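Local coordinates for protein Mto2 (Schizosaccharomyces pombe, PDB 6GDJ) that works with its partner Mto1 to recruit the gamma-tubulin complex to cytoplasmic organizing centres and so promote microtubule nucleation, and dimerises through a helical twin-cysteine domain, at the interface of chains A and B. Numbering follows the deposited sequence. Chains: chain A/B, Mto2.

Contact 1: the interface of chains A and B. Residues chain A 35, 38-39; chain B 47-48.
B:Val47, in the first turn of helix 46-70 of chain B, pushes its isopropyl group against one face of helix 23-42 of chain A, where A:His35, A:Thr38 and A:Leu39 receive it. The patch belongs to the dimer interface of the twin-cysteine domain, and the two-fold axis repeats it with the chains exchanged. Its apolar contacts centre on B:Val47, which has 63 Å² hidden by the partner. Both of its methyls face A:Thr38: CG1 of B:Val47 lies 3.8 Å from the threonine methyl CG2, and CG2 of B:Val47 is 3.9 Å from the same carbon. Standing anti to the backbone N of A:Thr38, that methyl is on the side of the valine, whereas the hydroxyl OG1 is beside the N (chi1 -55°). A:Leu39 runs past B:Val47 in the opposite direction, flank against flank, with its branch carbon CG 3.9 Å from CG1 of the valine. Further along, A:Leu39 meets B:Val48 at about a right angle, methyl to methyl, CD2 to CG2 at 4.0 Å. A second kind of contact sets a backbone carbonyl against a methyl. A:His35 presents its carbonyl rather than its imidazole, which points off to one side. The approach is van der Waals in nature, with the carbonyl O of A:His35 3.9 Å from CG1 of B:Val47.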
loop_
_atom_site.group_PDB
_atom_site.type_symbol
_atom_site.label_atom_id
_atom_site.label_comp_id
_atom_site.label_asym_id
_atom_site.label_seq_id
_atom_site.Cartn_x
_atom_site.Cartn_y
_atom_site.Cartn_z
ATOM N N HIS A 35 0.266 -8.912 -5.481
ATOM C CA HIS A 35 0.807 -8.561 -6.767
ATOM C C HIS A 35 2.318 -8.320 -6.712
ATOM O O HIS A 35 3.021 -8.660 -7.657
ATOM C CB HIS A 35 0.076 -7.340 -7.359
ATOM C CG HIS A 35 -1.358 -7.592 -7.641
ATOM N ND1 HIS A 35 -1.782 -8.720 -8.313
ATOM C CD2 HIS A 35 -2.470 -6.915 -7.275
ATOM C CE1 HIS A 35 -3.102 -8.686 -8.416
ATOM N NE2 HIS A 35 -3.550 -7.600 -7.794
ATOM N N THR A 38 3.934 -11.626 -7.010
ATOM C CA THR A 38 3.933 -12.026 -8.409
ATOM C C THR A 38 5.072 -11.382 -9.160
ATOM O O THR A 38 5.749 -12.028 -9.927
ATOM C CB THR A 38 2.596 -11.749 -9.063
ATOM O OG1 THR A 38 1.578 -12.379 -8.330
ATOM C CG2 THR A 38 2.575 -12.164 -10.516
ATOM N N LEU A 39 5.268 -10.058 -8.942
ATOM C CA LEU A 39 6.348 -9.370 -9.644
ATOM C C LEU A 39 7.750 -9.860 -9.218
ATOM O O LEU A 39 8.619 -9.989 -10.038
ATOM C CB LEU A 39 6.249 -7.853 -9.371
ATOM C CG LEU A 39 5.047 -7.158 -10.011
ATOM C CD1 LEU A 39 4.772 -5.816 -9.461
ATOM C CD2 LEU A 39 5.246 -7.119 -11.498
ATOM N N VAL B 47 -0.177 -7.463 -14.526
ATOM C CA VAL B 47 0.131 -7.535 -13.069
ATOM C C VAL B 47 0.415 -6.137 -12.525
ATOM O O VAL B 47 -0.084 -5.783 -11.448
ATOM C CB VAL B 47 1.247 -8.537 -12.725
ATOM C CG1 VAL B 47 1.586 -8.530 -11.243
ATOM C CG2 VAL B 47 0.846 -9.937 -13.194
ATOM N N VAL B 48 1.175 -5.339 -13.294
ATOM C CA VAL B 48 1.393 -3.947 -12.870
ATOM C C VAL B 48 0.069 -3.190 -12.849
ATOM O O VAL B 48 -0.191 -2.436 -11.942
ATOM C CB VAL B 48 2.436 -3.323 -13.756
ATOM C CG1 VAL B 48 2.578 -1.818 -13.479
ATOM C CG2 VAL B 48 3.811 -3.976 -13.554
#

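Contact 2: the interface of chains A and B. Residues chain A 25, 28-29, 32; chain B 54, 57-58.
A:Pro28 points the CB and CG end of its pyrrolidine ring at the backbone of the B:Ser54 to B:Leu58 stretch of helix 46-70 in chain B, a helix-on-helix contact within the all-helical twin-cysteine dimerisation domain of Mto2. The proline, on helix 23-42, has 58 Å² hidden by the partner, and the carbons of its ring make the approach. CB of A:Pro28 meets the backbone of chain B, 3.4 Å from N of B:Leu58 and 3.6 Å from the carbonyl O of B:Ser54, while the neighbouring ring carbon CG lies 3.8 Å from CA of B:Leu58. The compact ring thus probably lets the two helices come together with side chain against main chain. The side chain of B:Glu57 crosses at about a right angle and places its carboxylate over one face of the ring, but it is poorly ordered, so this part of the packing is less certain.

B:Leu58, with 39 Å² hidden, passes alongside the proline towards A:Val29. Its CG stands anti to the backbone N (chi1 171°), carrying the branched end towards chain A, and the methyl CD1 meets the methyl CG2 of A:Val29 at 3.7 Å as the two side chains pass at a slant. A:Ile25, one turn earlier, closes on the same leucine methyl more loosely, its CG2 being 4.2 Å from CD1 of B:Leu58. B:Ser54 contributes its methylene: CB of B:Ser54 packs 3.9 Å from CB of A:Ala32, whose small side chain probably allows the helices to pass closely here.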
loop_
_atom_site.group_PDB
_atom_site.type_symbol
_atom_site.label_atom_id
_atom_site.label_comp_id
_atom_site.label_asym_id
_atom_site.label_seq_id
_atom_site.Cartn_x
_atom_site.Cartn_y
_atom_site.Cartn_z
ATOM N N ILE A 25 -9.259 -1.581 4.450
ATOM C CA ILE A 25 -7.830 -1.362 4.335
ATOM C C ILE A 25 -7.109 -2.672 4.097
ATOM O O ILE A 25 -6.225 -2.757 3.238
ATOM C CB ILE A 25 -7.230 -0.710 5.632
ATOM C CG1 ILE A 25 -7.950 0.587 5.933
ATOM C CG2 ILE A 25 -5.705 -0.518 5.572
ATOM C CD1 ILE A 25 -7.753 1.567 4.881
ATOM N N PRO A 28 -7.164 -4.274 0.199
ATOM C CA PRO A 28 -6.256 -3.743 -0.824
ATOM C C PRO A 28 -4.782 -3.948 -0.454
ATOM O O PRO A 28 -3.971 -4.138 -1.336
ATOM C CB PRO A 28 -6.673 -2.255 -0.890
ATOM C CG PRO A 28 -7.640 -2.018 0.129
ATOM C CD PRO A 28 -8.155 -3.290 0.649
ATOM N N VAL A 29 -4.445 -3.864 0.848
ATOM C CA VAL A 29 -3.045 -4.133 1.237
ATOM C C VAL A 29 -2.685 -5.543 0.883
ATOM O O VAL A 29 -1.663 -5.772 0.307
ATOM C CB VAL A 29 -2.827 -3.879 2.745
ATOM C CG1 VAL A 29 -1.439 -4.377 3.119
ATOM C CG2 VAL A 29 -2.985 -2.401 3.094
ATOM N N ALA A 32 -2.300 -5.829 -2.863
ATOM C CA ALA A 32 -1.049 -5.186 -3.341
ATOM C C ALA A 32 0.196 -6.035 -3.040
ATOM O O ALA A 32 1.039 -6.222 -3.875
ATOM C CB ALA A 32 -0.891 -3.812 -2.770
ATOM N N SER B 54 -4.931 -1.997 -7.044
ATOM C CA SER B 54 -4.898 -2.280 -5.610
ATOM C C SER B 54 -4.474 -1.069 -4.776
ATOM O O SER B 54 -5.016 -0.772 -3.717
ATOM C CB SER B 54 -3.933 -3.448 -5.263
ATOM O OG SER B 54 -4.517 -4.633 -5.878
ATOM N N GLU B 57 -7.332 1.344 -4.681
ATOM C CA GLU B 57 -8.311 0.874 -3.696
ATOM C C GLU B 57 -7.851 1.107 -2.273
ATOM O O GLU B 57 -8.627 1.390 -1.396
ATOM C CB GLU B 57 -8.562 -0.619 -3.907
ATOM C CG GLU B 57 -9.699 -1.193 -3.142
ATOM C CD GLU B 57 -9.710 -2.699 -3.268
ATOM O OE1 GLU B 57 -9.027 -3.270 -4.223
ATOM O OE2 GLU B 57 -10.275 -3.360 -2.338
ATOM N N LEU B 58 -6.526 0.958 -2.035
ATOM C CA LEU B 58 -5.972 1.270 -0.724
ATOM C C LEU B 58 -6.200 2.701 -0.361
ATOM O O LEU B 58 -6.633 3.024 0.719
ATOM C CB LEU B 58 -4.463 0.918 -0.716
ATOM C CG LEU B 58 -3.767 1.438 0.558
ATOM C CD1 LEU B 58 -4.293 0.828 1.837
ATOM C CD2 LEU B 58 -2.291 1.215 0.368
#

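Contact 1 and contact 2 lie about 13 Å apart, measured between the centres of their C-alpha atoms, and join the same two elements: helix 23-42 of chain A and helix 46-70 of chain B. Contact 2 uses the earlier part of the chain A helix and contact 1 its later part, whereas on chain B the order is reversed, so the two helices run antiparallel along the interface. No residue is shared. Two-fold symmetry gives each contact a twin, so each subunit supplies both helices, and the pairing is spread along their length, as suits a dimerisation domain.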